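Local coordinates for aldehyde dehydrogenase (Anabaena variabilis, PDB 4H7N), which probably oxidises aldehydes to carboxylic acids with NAD+ as electron acceptor, at residues A[27-38]-A[195-204]. Numbering follows the deposited sequence.
Sequences PRLLAQQCNRAR and TGANLINYVD
A helix packs here against a helix end and its following loop, with Leu30, Ala31 and Cys34 round Tyr202 and an Arg38-Asp204 salt bridge at one end; it joins the N-terminal helix of this aldehyde dehydrogenase to helix 193-200 and the loop that leads from it into strand 205-209 of the Rossmann-type nucleotide-binding domain. The two helix axes come within 10.1 Å and cross at -49°, and Tyr202, just past the second helix, contributes the largest surface to the contact. Its CG lies anti to the carbonyl carbon (chi1 -55°), which stands the ring up against helix 27-38. Ala31 CB sits over one ring face, off toward the rim, in a CH-pi contact 3.7 Å from Tyr202 CE1, while Asn201 CB covers the other face. Leu30 comes in at the ring edge, and its CD2 branch reaches past Tyr202 to within 3.7 Å of the backbone Leu199 N. One turn further along helix 27-38, Cys34 SG is wedged between Tyr202 CB and Leu199 CD1. A turn beyond that, the extended Arg38 side chain reaches a carbonyl, a carboxylate and a water. Its NH2 donates to Tyr202 O at 2.8 Å, close to the guanidinium plane, and the water links Arg38 NE to the same carbonyl. Replacing Arg38 by an alanine is likely to leave the Asp204 carboxylate without this countercharge and take from Tyr202 O both its direct bond and the arginine that holds the bridging water. The guanidinium grips Asp204 end-on, the two planes 61° apart: NH2 meets OD1 from above the carboxylate plane, whereas Arg38 NH1 reaches the syn lone pair of Asp204 OD2 at 2.8 Å.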
loop_
_atom_site.group_PDB
_atom_site.type_symbol
_atom_site.label_atom_id
_atom_site.label_comp_id
_atom_site.label_asym_id
_atom_site.label_seq_id
_atom_site.Cartn_x
_atom_site.Cartn_y
_atom_site.Cartn_z
ATOM N N PRO A 27 -27.579 7.688 -0.582
ATOM C CA PRO A 27 -26.765 6.712 -1.328
ATOM C C PRO A 27 -26.998 6.750 -2.845
ATOM O O PRO A 27 -26.038 6.751 -3.591
ATOM C CB PRO A 27 -27.193 5.367 -0.711
ATOM C CG PRO A 27 -27.508 5.740 0.708
ATOM C CD PRO A 27 -28.140 7.103 0.653
ATOM N N ARG A 28 -28.252 6.841 -3.269
ATOM C CA ARG A 28 -28.620 6.845 -4.705
ATOM C C ARG A 28 -28.049 8.072 -5.479
ATOM O O ARG A 28 -27.460 7.947 -6.550
ATOM C CB ARG A 28 -30.152 6.778 -4.838
ATOM C CG ARG A 28 -30.668 6.104 -6.097
ATOM C CD ARG A 28 -32.124 5.650 -5.931
ATOM N NE ARG A 28 -32.590 4.853 -7.071
ATOM C CZ ARG A 28 -32.985 5.346 -8.249
ATOM N NH1 ARG A 28 -32.983 6.659 -8.489
ATOM N NH2 ARG A 28 -33.387 4.514 -9.205
ATOM N N LEU A 29 -28.200 9.243 -4.918
ATOM C CA LEU A 29 -27.592 10.448 -5.491
ATOM C C LEU A 29 -26.053 10.474 -5.441
ATOM O O LEU A 29 -25.395 10.990 -6.338
ATOM C CB LEU A 29 -28.100 11.673 -4.744
ATOM C CG LEU A 29 -27.505 13.026 -5.159
ATOM C CD1 LEU A 29 -27.711 13.189 -6.652
ATOM C CD2 LEU A 29 -28.165 14.167 -4.382
ATOM N N LEU A 30 -25.468 9.999 -4.351
ATOM C CA LEU A 30 -24.035 9.942 -4.275
ATOM C C LEU A 30 -23.451 9.054 -5.383
ATOM O O LEU A 30 -22.473 9.416 -6.064
ATOM C CB LEU A 30 -23.620 9.452 -2.899
ATOM C CG LEU A 30 -22.125 9.484 -2.692
ATOM C CD1 LEU A 30 -21.517 10.858 -2.985
ATOM C CD2 LEU A 30 -21.879 9.073 -1.254
ATOM N N ALA A 31 -24.082 7.914 -5.603
ATOM C CA ALA A 31 -23.651 6.950 -6.639
ATOM C C ALA A 31 -23.710 7.576 -8.031
ATOM O O ALA A 31 -22.867 7.353 -8.890
ATOM C CB ALA A 31 -24.559 5.719 -6.597
ATOM N N GLN A 32 -24.755 8.326 -8.251
ATOM C CA GLN A 32 -24.931 9.080 -9.477
ATOM C C GLN A 32 -23.816 10.063 -9.700
ATOM O O GLN A 32 -23.266 10.105 -10.777
ATOM C CB GLN A 32 -26.287 9.786 -9.407
ATOM C CG GLN A 32 -26.771 10.579 -10.606
ATOM C CD GLN A 32 -28.158 11.170 -10.318
ATOM O OE1 GLN A 32 -29.095 10.423 -9.992
ATOM N NE2 GLN A 32 -28.281 12.507 -10.380
ATOM N N GLN A 33 -23.431 10.840 -8.686
ATOM C CA GLN A 33 -22.335 11.816 -8.855
ATOM C C GLN A 33 -20.978 11.142 -9.073
ATOM O O GLN A 33 -20.154 11.657 -9.815
ATOM C CB GLN A 33 -22.227 12.740 -7.660
ATOM C CG GLN A 33 -23.478 13.553 -7.394
ATOM C CD GLN A 33 -23.283 14.417 -6.180
ATOM O OE1 GLN A 33 -23.824 14.137 -5.101
ATOM N NE2 GLN A 33 -22.469 15.451 -6.328
ATOM N N CYS A 34 -20.740 10.003 -8.426
ATOM C CA CYS A 34 -19.515 9.259 -8.668
ATOM C C CYS A 34 -19.434 8.765 -10.131
ATOM O O CYS A 34 -18.369 8.832 -10.779
ATOM C CB CYS A 34 -19.387 8.111 -7.673
ATOM S SG CYS A 34 -19.103 8.735 -5.994
ATOM N N ASN A 35 -20.567 8.316 -10.658
ATOM C CA ASN A 35 -20.647 7.843 -12.027
ATOM C C ASN A 35 -20.443 8.946 -13.059
ATOM O O ASN A 35 -19.802 8.707 -14.091
ATOM C CB ASN A 35 -21.931 7.045 -12.285
ATOM C CG ASN A 35 -21.805 5.590 -11.806
ATOM O OD1 ASN A 35 -20.748 4.950 -11.939
ATOM N ND2 ASN A 35 -22.865 5.074 -11.234
ATOM N N ARG A 36 -20.919 10.147 -12.760
ATOM C CA ARG A 36 -20.621 11.325 -13.569
ATOM C C ARG A 36 -19.133 11.647 -13.567
ATOM O O ARG A 36 -18.549 11.964 -14.605
ATOM C CB ARG A 36 -21.449 12.541 -13.068
ATOM N N ALA A 37 -18.471 11.565 -12.412
ATOM C CA ALA A 37 -17.041 11.849 -12.388
ATOM C C ALA A 37 -16.267 10.792 -13.214
ATOM O O ALA A 37 -15.334 11.106 -13.947
ATOM C CB ALA A 37 -16.519 11.915 -10.958
ATOM N N ARG A 38 -16.699 9.543 -13.132
ATOM C CA ARG A 38 -16.068 8.444 -13.888
ATOM C C ARG A 38 -16.115 8.629 -15.388
ATOM O O ARG A 38 -15.133 8.314 -16.094
ATOM C CB ARG A 38 -16.720 7.106 -13.541
ATOM C CG ARG A 38 -16.222 6.543 -12.221
ATOM C CD ARG A 38 -16.915 5.217 -11.937
ATOM N NE ARG A 38 -16.590 4.718 -10.613
ATOM C CZ ARG A 38 -15.417 4.190 -10.267
ATOM N NH1 ARG A 38 -14.437 4.027 -11.162
ATOM N NH2 ARG A 38 -15.235 3.783 -9.011
ATOM N N THR A 195 -22.089 9.716 5.284
ATOM C CA THR A 195 -21.810 9.989 3.871
ATOM C C THR A 195 -20.424 9.496 3.471
ATOM O O THR A 195 -20.220 8.997 2.371
ATOM C CB THR A 195 -21.936 11.474 3.605
ATOM O OG1 THR A 195 -23.246 11.866 3.938
ATOM C CG2 THR A 195 -21.661 11.792 2.138
ATOM N N GLY A 196 -19.474 9.648 4.379
ATOM C CA GLY A 196 -18.127 9.109 4.182
ATOM C C GLY A 196 -18.127 7.601 4.000
ATOM O O GLY A 196 -17.488 7.045 3.067
ATOM N N ALA A 197 -18.830 6.916 4.888
ATOM C CA ALA A 197 -18.986 5.482 4.749
ATOM C C ALA A 197 -19.597 5.109 3.414
ATOM O O ALA A 197 -19.104 4.181 2.746
ATOM C CB ALA A 197 -19.823 4.904 5.911
ATOM N N ASN A 198 -20.666 5.807 3.011
ATOM C CA ASN A 198 -21.274 5.547 1.701
ATOM C C ASN A 198 -20.312 5.708 0.499
ATOM O O ASN A 198 -20.279 4.886 -0.400
ATOM C CB ASN A 198 -22.515 6.404 1.468
ATOM C CG ASN A 198 -23.689 5.983 2.340
ATOM O OD1 ASN A 198 -23.764 4.836 2.801
ATOM N ND2 ASN A 198 -24.609 6.918 2.593
ATOM N N LEU A 199 -19.527 6.783 0.506
ATOM C CA LEU A 199 -18.557 7.047 -0.542
ATOM C C LEU A 199 -17.577 5.956 -0.745
ATOM O O LEU A 199 -17.185 5.707 -1.874
ATOM C CB LEU A 199 -17.795 8.340 -0.197
ATOM C CG LEU A 199 -16.796 8.864 -1.203
ATOM C CD1 LEU A 199 -17.545 9.193 -2.489
ATOM C CD2 LEU A 199 -16.127 10.085 -0.588
ATOM N N ILE A 200 -17.142 5.308 0.332
ATOM C CA ILE A 200 -16.186 4.206 0.201
ATOM C C ILE A 200 -16.737 3.084 -0.683
ATOM O O ILE A 200 -15.949 2.384 -1.388
ATOM C CB ILE A 200 -15.777 3.679 1.591
ATOM C CG1 ILE A 200 -15.001 4.757 2.348
ATOM C CG2 ILE A 200 -14.994 2.390 1.488
ATOM C CD1 ILE A 200 -14.862 4.484 3.837
ATOM N N ASN A 201 -18.057 2.902 -0.690
ATOM C CA ASN A 201 -18.657 1.946 -1.631
ATOM C C ASN A 201 -18.557 2.257 -3.101
ATOM O O ASN A 201 -18.780 1.350 -3.866
ATOM C CB ASN A 201 -20.085 1.624 -1.326
ATOM C CG ASN A 201 -20.245 1.033 0.040
ATOM O OD1 ASN A 201 -19.388 0.299 0.520
ATOM N ND2 ASN A 201 -21.299 1.442 0.719
ATOM N N TYR A 202 -18.194 3.480 -3.495
ATOM C CA TYR A 202 -18.252 3.883 -4.906
ATOM C C TYR A 202 -16.898 4.176 -5.591
ATOM O O TYR A 202 -16.849 4.323 -6.819
ATOM C CB TYR A 202 -19.166 5.110 -5.071
ATOM C CG TYR A 202 -20.536 4.861 -4.488
ATOM C CD1 TYR A 202 -21.335 3.799 -4.950
ATOM C CD2 TYR A 202 -20.997 5.597 -3.419
ATOM C CE1 TYR A 202 -22.577 3.520 -4.367
ATOM C CE2 TYR A 202 -22.240 5.346 -2.837
ATOM C CZ TYR A 202 -23.021 4.300 -3.302
ATOM O OH TYR A 202 -24.248 4.063 -2.714
ATOM N N VAL A 203 -15.831 4.254 -4.809
ATOM C CA VAL A 203 -14.539 4.697 -5.293
ATOM C C VAL A 203 -13.578 3.518 -5.473
ATOM O O VAL A 203 -13.871 2.392 -5.058
ATOM C CB VAL A 203 -13.964 5.776 -4.374
ATOM C CG1 VAL A 203 -14.929 6.986 -4.301
ATOM C CG2 VAL A 203 -13.654 5.298 -2.992
ATOM N N ASP A 204 -12.450 3.798 -6.100
ATOM C CA ASP A 204 -11.411 2.810 -6.395
ATOM C C ASP A 204 -10.260 2.868 -5.401
ATOM O O ASP A 204 -9.382 2.009 -5.396
ATOM C CB ASP A 204 -10.855 3.078 -7.793
ATOM C CG ASP A 204 -11.929 2.989 -8.876
ATOM O OD1 ASP A 204 -12.816 2.137 -8.785
ATOM O OD2 ASP A 204 -11.973 3.853 -9.787
HETATM O O HOH W 1 -18.594 4.767 -8.723
#